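Local coordinates for bromo domain-containing protein (Trypanosoma brucei brucei, PDB 5K29), which probably recognises acetylated lysines through its bromodomain, the part of the longer protein described here, although its function has not been established, at residues 10-21 against 112-120. Sequence-based numbering, arbitrary orientation.
Sequences YPREEMVSLVRS and KIDAYISQK
The first and last helices of the bromodomain's left-handed four-helix bundle meet here, with Tyr-116 of helix 97-122 projecting across the interface to Glu-14, Met-15 and Leu-18 of helix 12-21 and to Tyr-10, just before that helix. The two short segments run roughly antiparallel, at 144°, with their axes 10.5 Å apart at closest approach. Placing CG anti to the backbone N (chi1 170°) carries the Tyr-116 ring across to helix 12-21, where it turns its edge to one face of Tyr-10. This T-shaped pair has its ring planes at 69°, and Tyr-116 CE2 lies 3.6 Å from Tyr-10 CD1. The bent chain of Met-15 brings its CE obliquely to 3.6 Å from Tyr-116 CE2. Nearer the backbone of helix 97-122, the two Leu-18 methyls lodge against the root of the ring, Leu-18 CD1 lying 3.9 Å from Tyr-116 CB, while Ile-113 adds a looser contact beside them.

One carboxylate oxygen gathers the polar end. Tyr-116 OH donates to the anti lone pair of Glu-14 OE1 over 2.7 Å, and Lys-120 NZ forms a salt bridge to the syn lone pair of that oxygen at 2.8 Å. Both bonds probably polarise the oxygen toward its donors; the first orients the hydroxyl, while packed neighbours hold the ring. On its way to Glu-14, the bent Lys-120 chain passes CE by the edge of the Tyr-10 ring. The hydroxyl of Tyr-10 is bonded instead to the backbone oxygen of Val-72, and Leu-74 from the same connecting loop packs on both tyrosines. At the other end, Lys-112 NZ makes a weak bond to Ser-21 O. An aromatic and aliphatic seam bordered by polar ties thus joins the first helix, and the residues leading into it, to the C-terminal helix of the bromodomain fold.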
# COMPACT_ATOMS: atom_id res chain seq x y z
N TYR A 10 9.40 -9.26 8.14
CA TYR A 10 7.99 -9.65 8.13
C TYR A 10 7.72 -10.78 7.14
O TYR A 10 8.20 -10.71 6.00
CB TYR A 10 7.08 -8.43 7.84
CG TYR A 10 7.41 -7.18 8.63
CD1 TYR A 10 7.10 -7.07 9.98
CD2 TYR A 10 8.03 -6.09 8.02
CE1 TYR A 10 7.38 -5.92 10.70
CE2 TYR A 10 8.33 -4.93 8.74
CZ TYR A 10 8.00 -4.85 10.09
OH TYR A 10 8.28 -3.72 10.83
N PRO A 11 6.94 -11.82 7.54
CA PRO A 11 6.63 -12.92 6.60
C PRO A 11 5.71 -12.51 5.44
O PRO A 11 4.89 -11.59 5.59
CB PRO A 11 5.97 -13.98 7.48
CG PRO A 11 5.45 -13.25 8.65
CD PRO A 11 6.31 -12.05 8.86
N ARG A 12 5.85 -13.22 4.30
CA ARG A 12 5.07 -13.01 3.08
C ARG A 12 3.56 -13.04 3.35
O ARG A 12 2.85 -12.16 2.86
CB ARG A 12 5.47 -14.03 2.01
N GLU A 13 3.09 -14.01 4.16
CA GLU A 13 1.67 -14.16 4.52
C GLU A 13 1.08 -12.88 5.15
O GLU A 13 -0.06 -12.50 4.83
CB GLU A 13 1.45 -15.38 5.44
N GLU A 14 1.86 -12.21 6.03
CA GLU A 14 1.45 -10.97 6.70
C GLU A 14 1.43 -9.79 5.74
O GLU A 14 0.55 -8.94 5.85
CB GLU A 14 2.30 -10.70 7.95
CG GLU A 14 2.02 -11.69 9.08
CD GLU A 14 2.73 -11.46 10.40
OE1 GLU A 14 3.24 -10.34 10.63
OE2 GLU A 14 2.77 -12.41 11.22
N MET A 15 2.38 -9.74 4.80
CA MET A 15 2.47 -8.70 3.76
C MET A 15 1.33 -8.81 2.78
O MET A 15 0.74 -7.80 2.41
CB MET A 15 3.84 -8.71 3.05
CG MET A 15 5.02 -8.49 3.98
SD MET A 15 5.17 -6.77 4.52
CE MET A 15 4.23 -6.80 6.01
N VAL A 16 0.97 -10.04 2.41
CA VAL A 16 -0.15 -10.30 1.50
C VAL A 16 -1.46 -9.86 2.18
O VAL A 16 -2.21 -9.09 1.59
CB VAL A 16 -0.20 -11.78 1.02
CG1 VAL A 16 -1.47 -12.06 0.21
CG2 VAL A 16 1.04 -12.11 0.19
N SER A 17 -1.66 -10.28 3.44
CA SER A 17 -2.82 -9.90 4.24
C SER A 17 -2.86 -8.39 4.44
O SER A 17 -3.94 -7.81 4.37
CB SER A 17 -2.80 -10.61 5.59
OG SER A 17 -3.67 -9.99 6.52
N LEU A 18 -1.69 -7.75 4.65
CA LEU A 18 -1.61 -6.29 4.80
C LEU A 18 -2.04 -5.60 3.51
O LEU A 18 -2.92 -4.75 3.56
CB LEU A 18 -0.23 -5.80 5.29
CG LEU A 18 -0.08 -4.26 5.38
CD1 LEU A 18 -1.11 -3.66 6.38
CD2 LEU A 18 1.35 -3.89 5.78
N VAL A 19 -1.49 -6.01 2.35
CA VAL A 19 -1.94 -5.46 1.06
C VAL A 19 -3.44 -5.73 0.84
O VAL A 19 -4.16 -4.82 0.41
CB VAL A 19 -1.09 -5.93 -0.15
CG1 VAL A 19 -1.63 -5.34 -1.45
CG2 VAL A 19 0.37 -5.56 0.04
N ARG A 20 -3.93 -6.94 1.17
CA ARG A 20 -5.35 -7.30 1.05
C ARG A 20 -6.25 -6.37 1.89
O ARG A 20 -7.31 -5.98 1.41
CB ARG A 20 -5.59 -8.77 1.44
CG ARG A 20 -7.08 -9.18 1.63
CD ARG A 20 -7.91 -9.05 0.36
NE ARG A 20 -9.34 -8.85 0.63
CZ ARG A 20 -10.22 -9.84 0.73
NH1 ARG A 20 -11.50 -9.56 0.95
NH2 ARG A 20 -9.84 -11.10 0.61
N SER A 21 -5.81 -6.00 3.13
CA SER A 21 -6.59 -5.11 4.01
C SER A 21 -6.78 -3.71 3.39
O SER A 21 -7.73 -3.02 3.74
CB SER A 21 -5.97 -5.05 5.40
OG SER A 21 -4.76 -4.30 5.45
N LYS A 112 -3.07 2.09 7.76
CA LYS A 112 -3.05 0.62 7.92
C LYS A 112 -1.62 0.07 7.97
O LYS A 112 -1.33 -0.85 8.73
CB LYS A 112 -3.85 -0.09 6.80
CG LYS A 112 -5.36 -0.09 7.01
CD LYS A 112 -5.83 -1.49 7.37
CE LYS A 112 -7.24 -1.56 7.88
NZ LYS A 112 -8.23 -1.50 6.79
N ILE A 113 -0.74 0.66 7.17
CA ILE A 113 0.67 0.29 7.11
C ILE A 113 1.34 0.65 8.43
O ILE A 113 2.06 -0.18 8.98
CB ILE A 113 1.39 0.90 5.84
CG1 ILE A 113 0.82 0.26 4.53
CG2 ILE A 113 2.91 0.69 5.94
CD1 ILE A 113 1.03 1.06 3.18
N ASP A 114 1.05 1.85 8.98
CA ASP A 114 1.64 2.28 10.26
C ASP A 114 1.10 1.50 11.45
O ASP A 114 1.86 1.22 12.39
CB ASP A 114 1.53 3.79 10.48
CG ASP A 114 2.36 4.65 9.54
OD1 ASP A 114 3.46 4.19 9.11
OD2 ASP A 114 1.94 5.80 9.25
N ALA A 115 -0.20 1.15 11.43
CA ALA A 115 -0.86 0.37 12.48
C ALA A 115 -0.26 -1.03 12.47
O ALA A 115 -0.09 -1.61 13.53
CB ALA A 115 -2.35 0.29 12.23
N TYR A 116 0.07 -1.57 11.28
CA TYR A 116 0.69 -2.89 11.21
C TYR A 116 2.06 -2.86 11.96
O TYR A 116 2.32 -3.73 12.78
CB TYR A 116 0.84 -3.36 9.75
CG TYR A 116 1.69 -4.60 9.64
CD1 TYR A 116 1.15 -5.87 9.84
CD2 TYR A 116 3.07 -4.51 9.40
CE1 TYR A 116 1.94 -7.01 9.81
CE2 TYR A 116 3.87 -5.65 9.38
CZ TYR A 116 3.30 -6.90 9.55
OH TYR A 116 4.08 -8.02 9.48
N ILE A 117 2.92 -1.88 11.62
CA ILE A 117 4.24 -1.61 12.23
C ILE A 117 4.09 -1.41 13.75
O ILE A 117 4.80 -2.07 14.51
CB ILE A 117 4.89 -0.37 11.57
CG1 ILE A 117 5.25 -0.63 10.10
CG2 ILE A 117 6.10 0.09 12.36
CD1 ILE A 117 5.57 0.68 9.29
N SER A 118 3.14 -0.54 14.18
CA SER A 118 2.83 -0.27 15.59
C SER A 118 2.41 -1.56 16.29
O SER A 118 2.77 -1.75 17.45
CB SER A 118 1.69 0.73 15.71
OG SER A 118 1.93 1.91 14.98
N GLN A 119 1.64 -2.43 15.61
CA GLN A 119 1.18 -3.69 16.20
C GLN A 119 2.34 -4.68 16.39
O GLN A 119 2.39 -5.32 17.42
CB GLN A 119 0.04 -4.32 15.39
CG GLN A 119 -1.32 -3.69 15.67
N LYS A 120 3.28 -4.78 15.41
CA LYS A 120 4.47 -5.65 15.50
C LYS A 120 5.39 -5.20 16.65
O LYS A 120 5.89 -6.04 17.40
CB LYS A 120 5.24 -5.71 14.16
CG LYS A 120 4.49 -6.37 13.00
CD LYS A 120 4.24 -7.89 13.17
CE LYS A 120 5.39 -8.76 12.72
NZ LYS A 120 5.05 -10.20 12.80